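Local coordinates for protein cyanophycinase-like exopeptidase (actinobacterium SCGC AAA027-L06, PDB 6NQC) that is probably a serine peptidase of family S51, related to cyanophycinase and likely to trim residues from the end of peptide chains, at residues Pro124-Trp137 with Val164-Phe178. Numbering follows the deposited sequence.
Sequences PHYLADTLINTPLW and VPNFRLSRHQSTEGF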
# COMPACT_ATOMS: atom_id res chain seq x y z
N PRO A 124 10.86 2.73 0.42
CA PRO A 124 10.08 2.26 1.56
C PRO A 124 10.70 2.66 2.88
O PRO A 124 9.96 2.88 3.84
CB PRO A 124 10.08 0.73 1.37
CG PRO A 124 11.35 0.48 0.68
CD PRO A 124 11.59 1.63 -0.25
N HIS A 125 12.02 2.80 2.96
CA HIS A 125 12.61 3.22 4.23
C HIS A 125 12.23 4.66 4.54
O HIS A 125 11.89 4.97 5.70
CB HIS A 125 14.12 3.02 4.17
CG HIS A 125 14.49 1.59 3.95
ND1 HIS A 125 14.46 0.66 4.96
CD2 HIS A 125 14.82 0.92 2.82
CE1 HIS A 125 14.81 -0.52 4.47
NE2 HIS A 125 15.02 -0.40 3.18
N TYR A 126 12.25 5.53 3.54
CA TYR A 126 11.85 6.91 3.77
C TYR A 126 10.36 7.01 4.11
O TYR A 126 9.97 7.78 4.99
CB TYR A 126 12.20 7.77 2.56
CG TYR A 126 12.02 9.26 2.80
CD1 TYR A 126 12.89 9.97 3.60
CD2 TYR A 126 10.95 9.96 2.20
CE1 TYR A 126 12.74 11.33 3.83
CE2 TYR A 126 10.77 11.32 2.42
CZ TYR A 126 11.67 12.00 3.25
OH TYR A 126 11.51 13.35 3.49
N LEU A 127 9.52 6.24 3.40
CA LEU A 127 8.09 6.26 3.67
C LEU A 127 7.85 5.93 5.13
O LEU A 127 7.18 6.67 5.85
CB LEU A 127 7.35 5.29 2.77
CG LEU A 127 5.83 5.17 3.04
CD1 LEU A 127 5.19 6.57 3.11
CD2 LEU A 127 5.15 4.32 1.98
N ALA A 128 8.43 4.80 5.58
CA ALA A 128 8.25 4.36 6.95
C ALA A 128 8.80 5.37 7.96
O ALA A 128 8.10 5.75 8.91
CB ALA A 128 8.97 3.02 7.15
N ASP A 129 10.05 5.78 7.80
CA ASP A 129 10.66 6.70 8.76
C ASP A 129 9.92 8.03 8.82
O ASP A 129 9.86 8.66 9.88
CB ASP A 129 12.12 6.94 8.41
CG ASP A 129 13.02 5.74 8.68
OD1 ASP A 129 12.64 4.84 9.46
OD2 ASP A 129 14.11 5.69 8.09
N THR A 130 9.30 8.46 7.72
CA THR A 130 8.67 9.77 7.68
C THR A 130 7.29 9.77 8.32
O THR A 130 6.94 10.75 8.98
CB THR A 130 8.59 10.29 6.24
OG1 THR A 130 9.92 10.51 5.73
CG2 THR A 130 7.88 11.57 6.18
N LEU A 131 6.52 8.69 8.19
CA LEU A 131 5.17 8.68 8.74
C LEU A 131 5.01 7.88 10.03
O LEU A 131 3.96 8.00 10.68
CB LEU A 131 4.16 8.12 7.72
CG LEU A 131 4.11 8.90 6.40
CD1 LEU A 131 3.06 8.33 5.46
CD2 LEU A 131 3.91 10.39 6.64
N ILE A 132 5.98 7.03 10.39
CA ILE A 132 5.72 6.13 11.52
C ILE A 132 5.43 6.95 12.76
O ILE A 132 6.14 7.93 13.06
CB ILE A 132 6.91 5.18 11.74
CG1 ILE A 132 6.55 4.10 12.73
CG2 ILE A 132 8.13 5.99 12.19
CD1 ILE A 132 7.60 2.95 12.81
N ASN A 133 4.39 6.57 13.50
CA ASN A 133 4.06 7.21 14.77
C ASN A 133 3.85 8.71 14.62
O ASN A 133 4.25 9.50 15.48
CB ASN A 133 5.13 6.94 15.83
CG ASN A 133 5.35 5.49 16.06
OD1 ASN A 133 4.44 4.67 15.87
ND2 ASN A 133 6.55 5.13 16.47
N THR A 134 3.17 9.11 13.54
CA THR A 134 2.84 10.50 13.36
C THR A 134 1.33 10.69 13.51
O THR A 134 0.55 9.74 13.32
CB THR A 134 3.24 11.04 11.98
OG1 THR A 134 2.54 10.27 10.99
CG2 THR A 134 4.72 10.99 11.74
N PRO A 135 0.88 11.91 13.75
CA PRO A 135 -0.57 12.13 13.78
C PRO A 135 -1.22 11.78 12.45
O PRO A 135 -2.33 11.26 12.44
CB PRO A 135 -0.69 13.62 14.14
CG PRO A 135 0.65 14.20 14.05
CD PRO A 135 1.65 13.11 14.15
N LEU A 136 -0.54 12.02 11.33
CA LEU A 136 -1.12 11.68 10.03
C LEU A 136 -1.34 10.18 9.90
O LEU A 136 -2.40 9.72 9.44
CB LEU A 136 -0.21 12.19 8.91
CG LEU A 136 -0.78 11.95 7.51
CD1 LEU A 136 -1.82 13.01 7.22
CD2 LEU A 136 0.30 11.96 6.48
N TRP A 137 -0.36 9.39 10.30
CA TRP A 137 -0.53 7.94 10.24
C TRP A 137 -1.68 7.49 11.15
O TRP A 137 -2.48 6.64 10.78
CB TRP A 137 0.78 7.21 10.64
CG TRP A 137 0.43 5.81 10.91
CD1 TRP A 137 0.34 5.20 12.12
CD2 TRP A 137 -0.01 4.86 9.94
NE1 TRP A 137 -0.14 3.92 11.96
CE2 TRP A 137 -0.35 3.68 10.63
CE3 TRP A 137 -0.18 4.90 8.55
CZ2 TRP A 137 -0.83 2.54 9.99
CZ3 TRP A 137 -0.65 3.77 7.92
CH2 TRP A 137 -0.96 2.61 8.63
N VAL A 164 10.79 -3.63 7.28
CA VAL A 164 11.14 -3.37 5.89
C VAL A 164 12.59 -3.78 5.70
O VAL A 164 13.47 -3.23 6.38
CB VAL A 164 10.95 -1.89 5.51
CG1 VAL A 164 11.37 -1.68 4.09
CG2 VAL A 164 9.46 -1.47 5.75
N PRO A 165 12.90 -4.71 4.79
CA PRO A 165 14.30 -5.19 4.66
C PRO A 165 15.22 -4.10 4.15
O PRO A 165 14.84 -3.32 3.28
CB PRO A 165 14.20 -6.31 3.63
CG PRO A 165 12.95 -5.92 2.82
CD PRO A 165 12.02 -5.34 3.79
N ASN A 166 16.42 -4.07 4.69
CA ASN A 166 17.45 -3.13 4.26
C ASN A 166 18.62 -3.88 3.64
O ASN A 166 19.48 -4.43 4.37
CB ASN A 166 17.93 -2.25 5.42
CG ASN A 166 18.73 -1.04 4.95
OD1 ASN A 166 19.42 -1.11 3.93
ND2 ASN A 166 18.63 0.06 5.68
N PHE A 167 18.69 -3.84 2.29
CA PHE A 167 19.75 -4.55 1.57
C PHE A 167 21.13 -4.01 1.90
O PHE A 167 22.12 -4.73 1.83
CB PHE A 167 19.64 -4.42 0.04
CG PHE A 167 18.27 -4.54 -0.49
CD1 PHE A 167 17.83 -3.68 -1.48
CD2 PHE A 167 17.43 -5.51 0.01
CE1 PHE A 167 16.56 -3.78 -1.95
CE2 PHE A 167 16.15 -5.61 -0.46
CZ PHE A 167 15.71 -4.76 -1.45
N ARG A 168 21.22 -2.71 2.16
CA ARG A 168 22.51 -2.08 2.39
C ARG A 168 23.13 -2.50 3.71
O ARG A 168 24.31 -2.23 3.93
CB ARG A 168 22.35 -0.56 2.31
CG ARG A 168 22.41 0.00 0.86
CD ARG A 168 21.17 0.86 0.47
NE ARG A 168 19.95 0.06 0.33
CZ ARG A 168 18.85 0.19 1.08
NH1 ARG A 168 18.78 1.10 2.06
NH2 ARG A 168 17.81 -0.63 0.87
N LEU A 169 22.37 -3.20 4.57
CA LEU A 169 22.82 -3.46 5.92
C LEU A 169 22.82 -4.95 6.18
O LEU A 169 23.77 -5.65 5.82
CB LEU A 169 21.94 -2.68 6.91
CG LEU A 169 22.04 -1.17 6.96
CD1 LEU A 169 21.28 -0.68 8.19
CD2 LEU A 169 23.50 -0.71 6.96
N SER A 170 21.80 -5.48 6.85
CA SER A 170 21.72 -6.92 7.12
C SER A 170 20.26 -7.26 7.44
O SER A 170 19.43 -6.37 7.64
CB SER A 170 22.65 -7.33 8.28
OG SER A 170 22.07 -7.07 9.55
N ARG A 171 19.97 -8.57 7.51
CA ARG A 171 18.64 -8.99 7.90
C ARG A 171 18.29 -8.61 9.33
O ARG A 171 17.11 -8.66 9.69
CB ARG A 171 18.50 -10.49 7.71
CG ARG A 171 19.28 -11.35 8.71
CD ARG A 171 19.33 -12.78 8.20
NE ARG A 171 18.01 -13.40 8.08
CZ ARG A 171 17.45 -14.11 9.06
NH1 ARG A 171 16.26 -14.66 8.93
NH2 ARG A 171 18.12 -14.28 10.20
N HIS A 172 19.25 -8.22 10.16
CA HIS A 172 18.97 -7.83 11.53
C HIS A 172 18.82 -6.33 11.72
O HIS A 172 18.66 -5.88 12.86
CB HIS A 172 20.06 -8.36 12.45
CG HIS A 172 20.19 -9.84 12.41
ND1 HIS A 172 19.38 -10.68 13.14
CD2 HIS A 172 21.00 -10.64 11.68
CE1 HIS A 172 19.70 -11.93 12.88
NE2 HIS A 172 20.68 -11.94 11.99
N GLN A 173 18.88 -5.56 10.62
CA GLN A 173 18.78 -4.11 10.69
C GLN A 173 17.66 -3.61 9.79
O GLN A 173 17.88 -2.68 9.01
CB GLN A 173 20.15 -3.48 10.29
CG GLN A 173 21.29 -3.87 11.28
CD GLN A 173 22.66 -3.79 10.62
OE1 GLN A 173 23.05 -4.68 9.86
NE2 GLN A 173 23.36 -2.70 10.88
N SER A 174 16.49 -4.23 9.88
CA SER A 174 15.34 -3.78 9.11
C SER A 174 14.81 -2.47 9.66
O SER A 174 15.01 -2.14 10.84
CB SER A 174 14.26 -4.86 9.14
OG SER A 174 14.79 -6.05 8.57
N THR A 175 14.17 -1.70 8.79
CA THR A 175 13.40 -0.55 9.23
C THR A 175 12.02 -0.99 9.74
O THR A 175 11.38 -1.86 9.16
CB THR A 175 13.24 0.43 8.05
OG1 THR A 175 14.54 0.85 7.63
CG2 THR A 175 12.39 1.66 8.45
N GLU A 176 11.58 -0.38 10.83
CA GLU A 176 10.24 -0.61 11.34
C GLU A 176 9.20 -0.00 10.41
O GLU A 176 9.27 1.16 10.03
CB GLU A 176 10.14 -0.00 12.74
CG GLU A 176 8.80 -0.18 13.43
CD GLU A 176 8.83 0.26 14.91
OE1 GLU A 176 9.95 0.42 15.46
OE2 GLU A 176 7.74 0.45 15.50
N GLY A 177 8.23 -0.82 10.00
CA GLY A 177 7.09 -0.37 9.24
C GLY A 177 5.89 -0.10 10.13
O GLY A 177 5.98 -0.04 11.35
N PHE A 178 4.75 0.08 9.47
CA PHE A 178 3.53 0.48 10.17
C PHE A 178 2.87 -0.69 10.87
O PHE A 178 2.14 -0.48 11.83
CB PHE A 178 2.56 1.12 9.18
CG PHE A 178 3.14 2.28 8.40
CD1 PHE A 178 4.09 3.12 8.96
CD2 PHE A 178 2.73 2.51 7.11
CE1 PHE A 178 4.59 4.18 8.24
CE2 PHE A 178 3.25 3.56 6.37
CZ PHE A 178 4.13 4.41 6.92
O HOH W 1 10.59 3.55 10.79
O HOH W 2 15.50 3.50 7.69
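A beta hairpin laid against a helix makes this contact: in the S51 peptidase fold, H125 of helix 124-131 meets loop and strand residues of the hairpin built on strands 163-164 and 175-176, and F178 follows the second strand. The seam has a polar end at H125 and an aromatic end at F178. At the polar end the H125 ring stands between V164 CG1, over one face at 4.0 Å from the ring centroid, and N166 ND2 over the opposite face. Its edge meets the hairpin: H125 ND1 is hydrogen-bonded to T175 OG1 at 2.7 Å (angle 153°), and H125 NE2 lies 2.9 Å from P165 O. With CG beside the backbone N (chi1 -60°), the imidazole reaches across to the hairpin. Without the imidazole, as with an alanine here, T175 OG1 would probably lose its ring nitrogen partner and a gap would open between V164 and N166. T175 OG1 also meets a water that donates to D129 OD2, while a second water donates to both D129 OD1 and E176 O, so D129 tethers the strand through solvent. Midway, A128 CB sits 3.4 Å from E176 O, and farther along I132 CD1 rests on E176 CG. At the aromatic end F178 stacks face to face on the six-membered ring of W137 of helix 135-145, centroids 4.5 Å apart and planes at 23°. The far rim of the phenyl ring reaches helix 124-131, F178 CZ lying 3.8 Å from L131 CB.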